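Local atomic coordinates of cytochrome c2 (Rhodopseudomonas palustris, PDB entry 1I8O), a protein that carries electrons through a covalently bound heme c, donating them to oxidized bacteriochlorophyll in photophosphorylation and possibly serving the respiratory chain. Residues A[31-36]-A[52-58]; A[22-27]-A[39-44]; A[28-32]-A[110-114]. Residues are numbered along the deposited sequence.

Contact 1. Residues A[31-36]-A[52-58]. With HEC (heme c), chain D.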
loop_
_atom_site.group_PDB
_atom_site.type_symbol
_atom_site.label_atom_id
_atom_site.label_comp_id
_atom_site.label_asym_id
_atom_site.label_seq_id
_atom_site.Cartn_x
_atom_site.Cartn_y
_atom_site.Cartn_z
ATOM N N VAL A 31 5.378 3.589 -6.515
ATOM C CA VAL A 31 5.127 3.315 -5.084
ATOM C C VAL A 31 6.220 2.514 -4.424
ATOM O O VAL A 31 6.499 2.645 -3.228
ATOM C CB VAL A 31 3.746 2.621 -4.885
ATOM C CG1 VAL A 31 3.708 1.188 -5.394
ATOM C CG2 VAL A 31 3.292 2.654 -3.433
ATOM N N VAL A 32 6.851 1.600 -5.183
ATOM C CA VAL A 32 7.862 0.725 -4.547
ATOM C C VAL A 32 9.102 1.565 -4.250
ATOM O O VAL A 32 9.666 2.212 -5.115
ATOM C CB VAL A 32 8.206 -0.499 -5.387
ATOM C CG1 VAL A 32 9.166 -1.412 -4.659
ATOM C CG2 VAL A 32 6.969 -1.281 -5.765
ATOM N N GLY A 33 9.467 1.582 -2.977
ATOM C CA GLY A 33 10.614 2.352 -2.484
ATOM C C GLY A 33 10.257 3.758 -2.105
ATOM O O GLY A 33 11.180 4.522 -1.766
ATOM N N ARG A 34 8.984 4.148 -2.076
ATOM C CA ARG A 34 8.545 5.492 -1.766
ATOM C C ARG A 34 7.918 5.559 -0.393
ATOM O O ARG A 34 7.257 4.615 0.084
ATOM C CB ARG A 34 7.513 5.927 -2.824
ATOM C CG ARG A 34 7.339 7.467 -2.758
ATOM C CD ARG A 34 6.724 8.044 -4.038
ATOM N NE ARG A 34 5.361 7.488 -4.125
ATOM C CZ ARG A 34 4.615 7.414 -5.238
ATOM N NH1 ARG A 34 5.139 7.693 -6.455
ATOM N NH2 ARG A 34 3.480 6.722 -5.169
ATOM N N LYS A 35 8.068 6.703 0.274
ATOM C CA LYS A 35 7.382 6.995 1.529
ATOM C C LYS A 35 5.874 6.795 1.344
ATOM O O LYS A 35 5.259 7.296 0.402
ATOM C CB LYS A 35 7.658 8.471 1.877
ATOM C CG LYS A 35 6.959 9.030 3.123
ATOM C CD LYS A 35 7.354 10.474 3.377
ATOM C CE LYS A 35 6.462 11.280 4.297
ATOM N NZ LYS A 35 7.015 12.674 4.441
ATOM N N ALA A 36 5.265 6.097 2.298
ATOM C CA ALA A 36 3.822 5.901 2.261
ATOM C C ALA A 36 3.084 7.211 2.301
ATOM O O ALA A 36 3.491 8.177 2.972
ATOM C CB ALA A 36 3.372 5.037 3.417
ATOM N N GLY A 52 3.386 7.102 6.807
ATOM C CA GLY A 52 4.528 7.606 6.040
ATOM C C GLY A 52 5.308 8.646 6.812
ATOM O O GLY A 52 6.558 8.670 6.740
ATOM N N GLU A 53 4.600 9.536 7.542
ATOM C CA GLU A 53 5.297 10.561 8.293
ATOM C C GLU A 53 6.147 9.964 9.381
ATOM O O GLU A 53 7.153 10.607 9.783
ATOM C CB GLU A 53 4.294 11.584 8.832
ATOM C CG GLU A 53 3.786 12.502 7.757
ATOM C CD GLU A 53 4.770 13.347 6.979
ATOM O OE1 GLU A 53 5.926 13.495 7.373
ATOM O OE2 GLU A 53 4.441 13.922 5.908
ATOM N N ALA A 54 5.819 8.797 9.860
ATOM C CA ALA A 54 6.530 8.044 10.885
ATOM C C ALA A 54 7.670 7.217 10.290
ATOM O O ALA A 54 8.327 6.507 11.060
ATOM C CB ALA A 54 5.593 7.216 11.729
ATOM N N GLY A 55 7.852 7.254 8.996
ATOM C CA GLY A 55 8.986 6.614 8.334
ATOM C C GLY A 55 8.663 5.375 7.557
ATOM O O GLY A 55 9.554 4.700 7.048
ATOM N N LEU A 56 7.360 5.051 7.334
ATOM C CA LEU A 56 7.047 3.890 6.537
ATOM C C LEU A 56 7.337 4.143 5.049
ATOM O O LEU A 56 6.867 5.095 4.454
ATOM C CB LEU A 56 5.535 3.530 6.675
ATOM C CG LEU A 56 5.087 2.318 5.865
ATOM C CD1 LEU A 56 5.815 1.019 6.246
ATOM C CD2 LEU A 56 3.587 2.132 6.023
ATOM N N VAL A 57 8.139 3.219 4.481
ATOM C CA VAL A 57 8.486 3.198 3.080
ATOM C C VAL A 57 7.975 1.876 2.505
ATOM O O VAL A 57 8.120 0.804 3.121
ATOM C CB VAL A 57 10.009 3.343 2.890
ATOM C CG1 VAL A 57 10.408 3.102 1.435
ATOM C CG2 VAL A 57 10.504 4.674 3.413
ATOM N N TRP A 58 7.404 1.952 1.312
ATOM C CA TRP A 58 6.855 0.787 0.648
ATOM C C TRP A 58 7.913 -0.026 -0.095
ATOM O O TRP A 58 7.929 -0.170 -1.318
ATOM C CB TRP A 58 5.718 1.176 -0.275
ATOM C CG TRP A 58 4.460 1.581 0.459
ATOM C CD1 TRP A 58 3.735 2.733 0.256
ATOM C CD2 TRP A 58 3.778 0.849 1.514
ATOM N NE1 TRP A 58 2.654 2.745 1.101
ATOM C CE2 TRP A 58 2.663 1.623 1.874
ATOM C CE3 TRP A 58 3.995 -0.353 2.170
ATOM C CZ2 TRP A 58 1.776 1.199 2.867
ATOM C CZ3 TRP A 58 3.129 -0.771 3.163
ATOM C CH2 TRP A 58 2.024 0.023 3.509
HETATM FE FE HEC D . -4.924 -0.264 -2.655
HETATM C CHA HEC D . -3.623 2.354 -0.843
HETATM C CHB HEC D . -1.792 -1.429 -3.279
HETATM C CHC HEC D . -6.253 -3.033 -4.155
HETATM C CHD HEC D . -8.010 1.098 -2.409
HETATM N NA HEC D . -3.103 0.334 -2.146
HETATM C C1A HEC D . -2.736 1.403 -1.364
HETATM C C2A HEC D . -1.340 1.401 -1.087
HETATM C C3A HEC D . -0.797 0.387 -1.785
HETATM C C4A HEC D . -1.909 -0.303 -2.454
HETATM C CMA HEC D . 0.641 -0.062 -1.857
HETATM C CAA HEC D . -0.557 2.464 -0.306
HETATM C CBA HEC D . -0.166 3.557 -1.289
HETATM C CGA HEC D . 0.555 4.747 -0.711
HETATM O O1A HEC D . 0.802 4.835 0.512
HETATM O O2A HEC D . 0.884 5.647 -1.550
HETATM N NB HEC D . -4.171 -1.878 -3.518
HETATM C C1B HEC D . -2.811 -2.159 -3.780
HETATM C C2B HEC D . -2.686 -3.336 -4.550
HETATM C C3B HEC D . -3.904 -3.855 -4.706
HETATM C C4B HEC D . -4.863 -2.910 -4.113
HETATM C CMB HEC D . -1.350 -3.873 -5.042
HETATM C CAB HEC D . -4.320 -5.172 -5.380
HETATM C CBB HEC D . -3.760 -6.432 -4.614
HETATM N NC HEC D . -6.776 -0.893 -3.132
HETATM C C1C HEC D . -7.136 -2.053 -3.711
HETATM C C2C HEC D . -8.543 -2.092 -3.953
HETATM C C3C HEC D . -9.040 -0.925 -3.486
HETATM C C4C HEC D . -7.936 -0.186 -2.939
HETATM C CMC HEC D . -9.247 -3.180 -4.723
HETATM C CAC HEC D . -10.447 -0.349 -3.552
HETATM C CBC HEC D . -11.519 -1.287 -2.954
HETATM N ND HEC D . -5.655 1.407 -1.815
HETATM C C1D HEC D . -6.989 1.797 -1.875
HETATM C C2D HEC D . -7.053 3.127 -1.235
HETATM C C3D HEC D . -5.865 3.473 -0.753
HETATM C C4D HEC D . -4.962 2.365 -1.140
HETATM C CMD HEC D . -8.409 3.904 -1.162
HETATM C CAD HEC D . -5.564 4.661 0.066
HETATM C CBD HEC D . -6.122 4.418 1.494
HETATM C CGD HEC D . -5.984 5.548 2.487
HETATM O O1D HEC D . -5.520 6.669 2.187
HETATM O O2D HEC D . -6.478 5.288 3.621
#
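A single antiparallel beta bridge, in a chain that otherwise has no strand, joins residues 31-36 to 52-58. Lys35 and Val57 form its non-hydrogen-bonded pair, with CA atoms 4.2 Å apart. Flanking them, Trp58 N donates to Arg34 O (2.9 Å, 176°) and Ala36 N to Leu56 O (2.9 Å, 176°). Beyond the bridge, Gly33 N reaches Trp58 O at 2.9 Å; Gly33, with phi of 88°, lies in the type II turn from Val31 to Arg34, closed by Arg34 N to Val31 O at 3.1 Å. On the other segment, helix 46-53 ends in a Schellman motif at Gly55, which turns the chain toward the bridge. Gly52 CA meets Ala36 O at 3.3 Å, so close that a CB modelled on Gly52 would clash with that oxygen. The extended Lys35 side chain brings NZ to within 3.2 Å of Glu53 OE2, a salt bridge whose hydrogen bonds are weak. Ala36 CB points toward 52-58, 3.9 Å from Leu56 CD2 and 3.3 Å from Trp58 NE1, while Val31 CG2 lies 3.7 Å from Trp58 CD1. The indole, which also meets the ring of Tyr66, donates from Trp58 NE1 to heme O1A (2.9 Å, 158°). A tryptophan hydrogen-bonded to a heme propionate is a recognised feature of the cytochrome c heme pocket.

Contact 2. Residues A[22-27]-A[39-44]. With HEC (heme c), chain D.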
loop_
_atom_site.group_PDB
_atom_site.type_symbol
_atom_site.label_atom_id
_atom_site.label_comp_id
_atom_site.label_asym_id
_atom_site.label_seq_id
_atom_site.Cartn_x
_atom_site.Cartn_y
_atom_site.Cartn_z
ATOM N N ASN A 22 -4.681 8.860 -10.335
ATOM C CA ASN A 22 -5.409 8.584 -9.124
ATOM C C ASN A 22 -6.824 8.163 -9.471
ATOM O O ASN A 22 -7.374 8.694 -10.431
ATOM C CB ASN A 22 -5.459 9.820 -8.242
ATOM C CG ASN A 22 -4.097 10.209 -7.691
ATOM O OD1 ASN A 22 -3.264 9.347 -7.343
ATOM N ND2 ASN A 22 -3.875 11.517 -7.531
ATOM N N MET A 23 -7.411 7.284 -8.718
ATOM C CA MET A 23 -8.769 6.786 -8.893
ATOM C C MET A 23 -9.381 6.647 -7.499
ATOM O O MET A 23 -9.275 7.565 -6.669
ATOM C CB MET A 23 -8.817 5.499 -9.734
ATOM C CG MET A 23 -8.139 5.624 -11.067
ATOM S SD MET A 23 -9.051 6.652 -12.240
ATOM C CE MET A 23 -10.405 5.496 -12.557
ATOM N N VAL A 24 -9.998 5.527 -7.153
ATOM C CA VAL A 24 -10.473 5.313 -5.783
ATOM C C VAL A 24 -9.277 5.323 -4.840
ATOM O O VAL A 24 -9.296 5.919 -3.744
ATOM C CB VAL A 24 -11.287 4.003 -5.680
ATOM C CG1 VAL A 24 -11.516 3.573 -4.242
ATOM C CG2 VAL A 24 -12.617 4.181 -6.448
ATOM N N GLY A 25 -8.203 4.640 -5.246
ATOM C CA GLY A 25 -6.948 4.682 -4.574
ATOM C C GLY A 25 -5.904 5.472 -5.388
ATOM O O GLY A 25 -6.138 5.855 -6.512
ATOM N N PRO A 26 -4.753 5.713 -4.727
ATOM C CA PRO A 26 -3.721 6.521 -5.385
ATOM C C PRO A 26 -3.079 5.763 -6.532
ATOM O O PRO A 26 -2.958 4.544 -6.550
ATOM C CB PRO A 26 -2.739 6.710 -4.231
ATOM C CG PRO A 26 -2.907 5.512 -3.345
ATOM C CD PRO A 26 -4.387 5.298 -3.366
ATOM N N ALA A 27 -2.586 6.519 -7.505
ATOM C CA ALA A 27 -1.730 5.988 -8.547
ATOM C C ALA A 27 -0.595 5.206 -7.929
ATOM O O ALA A 27 -0.029 5.618 -6.908
ATOM C CB ALA A 27 -1.085 7.166 -9.308
ATOM N N ALA A 39 1.845 9.899 -2.956
ATOM C CA ALA A 39 1.375 9.985 -4.357
ATOM C C ALA A 39 0.774 11.386 -4.546
ATOM O O ALA A 39 -0.120 11.806 -3.812
ATOM C CB ALA A 39 0.388 8.961 -4.862
ATOM N N ALA A 40 1.251 12.113 -5.559
ATOM C CA ALA A 40 0.759 13.453 -5.804
ATOM C C ALA A 40 -0.735 13.467 -6.029
ATOM O O ALA A 40 -1.268 12.649 -6.774
ATOM C CB ALA A 40 1.453 14.101 -7.013
ATOM N N GLY A 41 -1.367 14.474 -5.381
ATOM C CA GLY A 41 -2.754 14.684 -5.690
ATOM C C GLY A 41 -3.766 13.892 -4.938
ATOM O O GLY A 41 -4.981 14.162 -5.041
ATOM N N PHE A 42 -3.325 12.840 -4.214
ATOM C CA PHE A 42 -4.250 11.927 -3.551
ATOM C C PHE A 42 -4.456 12.305 -2.103
ATOM O O PHE A 42 -3.472 12.585 -1.412
ATOM C CB PHE A 42 -3.748 10.467 -3.643
ATOM C CG PHE A 42 -4.828 9.506 -3.185
ATOM C CD1 PHE A 42 -5.859 9.111 -4.023
ATOM C CD2 PHE A 42 -4.803 9.026 -1.876
ATOM C CE1 PHE A 42 -6.843 8.263 -3.582
ATOM C CE2 PHE A 42 -5.812 8.198 -1.457
ATOM C CZ PHE A 42 -6.854 7.828 -2.267
ATOM N N THR A 43 -5.690 12.373 -1.626
ATOM C CA THR A 43 -5.958 12.660 -0.219
ATOM C C THR A 43 -6.054 11.359 0.547
ATOM O O THR A 43 -6.995 10.612 0.422
ATOM C CB THR A 43 -7.297 13.398 -0.071
ATOM O OG1 THR A 43 -7.246 14.610 -0.845
ATOM C CG2 THR A 43 -7.584 13.765 1.371
ATOM N N TYR A 44 -5.011 11.126 1.343
ATOM C CA TYR A 44 -4.929 9.902 2.145
ATOM C C TYR A 44 -5.677 10.029 3.449
ATOM O O TYR A 44 -5.896 11.139 3.957
ATOM C CB TYR A 44 -3.461 9.590 2.440
ATOM C CG TYR A 44 -2.658 9.125 1.267
ATOM C CD1 TYR A 44 -2.005 10.032 0.446
ATOM C CD2 TYR A 44 -2.555 7.809 0.939
ATOM C CE1 TYR A 44 -1.287 9.628 -0.645
ATOM C CE2 TYR A 44 -1.804 7.355 -0.152
ATOM C CZ TYR A 44 -1.158 8.294 -0.928
ATOM O OH TYR A 44 -0.428 7.864 -2.011
HETATM FE FE HEC D . -4.924 -0.264 -2.655
HETATM C CHA HEC D . -3.623 2.354 -0.843
HETATM C CHB HEC D . -1.792 -1.429 -3.279
HETATM C CHC HEC D . -6.253 -3.033 -4.155
HETATM C CHD HEC D . -8.010 1.098 -2.409
HETATM N NA HEC D . -3.103 0.334 -2.146
HETATM C C1A HEC D . -2.736 1.403 -1.364
HETATM C C2A HEC D . -1.340 1.401 -1.087
HETATM C C3A HEC D . -0.797 0.387 -1.785
HETATM C C4A HEC D . -1.909 -0.303 -2.454
HETATM C CMA HEC D . 0.641 -0.062 -1.857
HETATM C CAA HEC D . -0.557 2.464 -0.306
HETATM C CBA HEC D . -0.166 3.557 -1.289
HETATM C CGA HEC D . 0.555 4.747 -0.711
HETATM O O1A HEC D . 0.802 4.835 0.512
HETATM O O2A HEC D . 0.884 5.647 -1.550
HETATM N NB HEC D . -4.171 -1.878 -3.518
HETATM C C1B HEC D . -2.811 -2.159 -3.780
HETATM C C2B HEC D . -2.686 -3.336 -4.550
HETATM C C3B HEC D . -3.904 -3.855 -4.706
HETATM C C4B HEC D . -4.863 -2.910 -4.113
HETATM C CMB HEC D . -1.350 -3.873 -5.042
HETATM C CAB HEC D . -4.320 -5.172 -5.380
HETATM C CBB HEC D . -3.760 -6.432 -4.614
HETATM N NC HEC D . -6.776 -0.893 -3.132
HETATM C C1C HEC D . -7.136 -2.053 -3.711
HETATM C C2C HEC D . -8.543 -2.092 -3.953
HETATM C C3C HEC D . -9.040 -0.925 -3.486
HETATM C C4C HEC D . -7.936 -0.186 -2.939
HETATM C CMC HEC D . -9.247 -3.180 -4.723
HETATM C CAC HEC D . -10.447 -0.349 -3.552
HETATM C CBC HEC D . -11.519 -1.287 -2.954
HETATM N ND HEC D . -5.655 1.407 -1.815
HETATM C C1D HEC D . -6.989 1.797 -1.875
HETATM C C2D HEC D . -7.053 3.127 -1.235
HETATM C C3D HEC D . -5.865 3.473 -0.753
HETATM C C4D HEC D . -4.962 2.365 -1.140
HETATM C CMD HEC D . -8.409 3.904 -1.162
HETATM C CAD HEC D . -5.564 4.661 0.066
HETATM C CBD HEC D . -6.122 4.418 1.494
HETATM C CGD HEC D . -5.984 5.548 2.487
HETATM O O1D HEC D . -5.520 6.669 2.187
HETATM O O2D HEC D . -6.478 5.288 3.621
HETATM O O HOH W 1 -0.636 10.391 -8.038
#
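Phe42, Pro26 and Asn22 carry most of this contact, burying 82, 62 and 61 Å². Pro26 packs on a face of the Phe42 ring in a CH-pi contact: its CD is 3.7 Å from the ring centroid and only 12° off the normal. Pro26 CD also approaches heme C3D at 3.5 Å, so the proline touches both the ring and the porphyrin edge, and Pro26 O accepts a hydrogen bond from ND1 of the axial ligand His17. Asn22 ties the two segments together at the outer side. Asn22 ND2 donates to Ala40 O (2.9 Å, 165°), while Asn22 OD1 accepts from Ala27 N at 2.9 Å; water 1 donates both to Asn22 OD1 (2.9 Å) and to Ala40 O (2.7 Å). Tyr44 OH donates to heme O2A at 2.6 Å and accepts from Ala39 N at 3.2 Å. Apolar contacts and the Tyr44-propionate bond thus face the heme while Asn22 and its water pair the outer backbone, consistent with both segments lining one side of the pocket.

Contact 3. Residues A[28-32]-A[110-114]. Unlike the reference sequence in segment 28-32: Ala29 (reference Gly).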
loop_
_atom_site.group_PDB
_atom_site.type_symbol
_atom_site.label_atom_id
_atom_site.label_comp_id
_atom_site.label_asym_id
_atom_site.label_seq_id
_atom_site.Cartn_x
_atom_site.Cartn_y
_atom_site.Cartn_z
ATOM N N LEU A 28 -0.224 4.074 -8.543
ATOM C CA LEU A 28 0.789 3.210 -7.963
ATOM C C LEU A 28 2.152 3.243 -8.653
ATOM O O LEU A 28 3.078 2.634 -8.144
ATOM C CB LEU A 28 0.272 1.780 -7.861
ATOM C CG LEU A 28 -0.882 1.611 -6.851
ATOM C CD1 LEU A 28 -1.424 0.185 -6.914
ATOM C CD2 LEU A 28 -0.469 1.967 -5.430
ATOM N N ALA A 29 2.279 3.910 -9.797
ATOM C CA ALA A 29 3.601 3.898 -10.421
ATOM C C ALA A 29 4.577 4.637 -9.459
ATOM O O ALA A 29 4.292 5.754 -9.023
ATOM C CB ALA A 29 3.554 4.490 -11.778
ATOM N N GLY A 30 5.706 4.029 -9.178
ATOM C CA GLY A 30 6.670 4.609 -8.302
ATOM C C GLY A 30 6.405 4.364 -6.835
ATOM O O GLY A 30 7.185 4.829 -6.002
ATOM N N VAL A 31 5.378 3.589 -6.515
ATOM C CA VAL A 31 5.127 3.315 -5.084
ATOM C C VAL A 31 6.220 2.514 -4.424
ATOM O O VAL A 31 6.499 2.645 -3.228
ATOM C CB VAL A 31 3.746 2.621 -4.885
ATOM C CG1 VAL A 31 3.708 1.188 -5.394
ATOM C CG2 VAL A 31 3.292 2.654 -3.433
ATOM N N VAL A 32 6.851 1.600 -5.183
ATOM C CA VAL A 32 7.862 0.725 -4.547
ATOM C C VAL A 32 9.102 1.565 -4.250
ATOM O O VAL A 32 9.666 2.212 -5.115
ATOM C CB VAL A 32 8.206 -0.499 -5.387
ATOM C CG1 VAL A 32 9.166 -1.412 -4.659
ATOM C CG2 VAL A 32 6.969 -1.281 -5.765
ATOM N N LEU A 110 4.450 -4.319 -9.243
ATOM C CA LEU A 110 4.469 -2.900 -8.926
ATOM C C LEU A 110 5.861 -2.288 -9.188
ATOM O O LEU A 110 5.942 -1.129 -9.593
ATOM C CB LEU A 110 4.101 -2.640 -7.468
ATOM C CG LEU A 110 2.668 -3.020 -7.037
ATOM C CD1 LEU A 110 2.518 -2.721 -5.529
ATOM C CD2 LEU A 110 1.660 -2.335 -7.891
ATOM N N ALA A 111 6.900 -3.060 -8.970
ATOM C CA ALA A 111 8.249 -2.547 -9.194
ATOM C C ALA A 111 8.523 -2.286 -10.654
ATOM O O ALA A 111 9.462 -1.515 -10.966
ATOM C CB ALA A 111 9.294 -3.478 -8.591
ATOM N N THR A 112 7.791 -2.884 -11.576
ATOM C CA THR A 112 7.969 -2.691 -12.991
ATOM C C THR A 112 7.295 -1.430 -13.460
ATOM O O THR A 112 7.418 -1.093 -14.657
ATOM C CB THR A 112 7.403 -3.894 -13.830
ATOM O OG1 THR A 112 5.973 -3.786 -13.894
ATOM C CG2 THR A 112 7.943 -5.196 -13.307
ATOM N N LEU A 113 6.552 -0.727 -12.635
ATOM C CA LEU A 113 5.756 0.379 -13.075
ATOM C C LEU A 113 6.657 1.570 -13.386
ATOM O O LEU A 113 6.177 2.470 -14.061
ATOM C CB LEU A 113 4.561 0.658 -12.145
ATOM C CG LEU A 113 3.543 -0.480 -12.085
ATOM C CD1 LEU A 113 2.441 -0.136 -11.091
ATOM C CD2 LEU A 113 2.970 -0.796 -13.487
ATOM N N LYS A 114 7.857 1.603 -12.853
ATOM C CA LYS A 114 8.775 2.706 -13.091
ATOM C C LYS A 114 10.166 2.169 -13.050
ATOM O O LYS A 114 11.054 2.816 -13.698
ATOM C CB LYS A 114 8.477 3.784 -12.051
ATOM C CG LYS A 114 8.581 5.178 -12.644
ATOM C CD LYS A 114 7.578 6.161 -12.086
ATOM C CE LYS A 114 8.178 6.940 -10.930
ATOM N NZ LYS A 114 9.229 6.218 -10.143
ATOM O OXT LYS A 114 10.432 1.152 -12.415
HETATM O O HOH W 2 6.745 1.320 -8.382
#
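Packing of the N- and C-terminal helices on each other is a hallmark of the cytochrome c fold, attested here by Leu110 against Phe10 of helix 3-13; the end of helix 100-111 also meets the type II turn from Leu28 to Val31. All three leucines adopt the mt rotamer (chi1 -64° to -67°, chi2 174° to 178°). Leu110 CD2 thereby lies 4.1 Å from Leu28 CD1, and Leu110 CD1 is the same distance from Val31 CG1. Val32, chi1 t, lays CG2 3.6 Å from Leu110 CB. Leu113 CB is 4.0 Å from Ala29 CB, and Leu113 CD1 4.3 Å from Leu28 CB. Lys114 has every chi angle between wells, and this bent path brings Lys114 NZ to 3.5 Å from Gly30 CA. At Gly30, phi 84°, a CB would be jammed against the Ala29 carbonyl oxygen, which alone calls for glycine. No direct hydrogen bond joins the segments; instead water 2 donates to Leu110 O at 2.8 Å and accepts from Val32 N at 3.2 Å.

Overall arrangement
All three contacts draw on the long loop between helices 3-13 and 46-53. Contacts 1 and 3 are partly buried and share Val31 and Val32, which sit where two successive type II turns meet; Arg34 NH1 spans them with a weak hydrogen bond to Ala29 O. Contact 2 is a surface contact, about 14 Å from each of the others between centres, and joins two parts of the loop itself. Backbone hydrogen bonds dominate contact 1, a side-chain amide and a ring face contact 2, apolar leucine and valine packing contact 3. Trp58 and Tyr44 hydrogen-bond different oxygens of one heme propionate, coupling contacts 1 and 2, whereas contact 3 reaches the heme through Leu28.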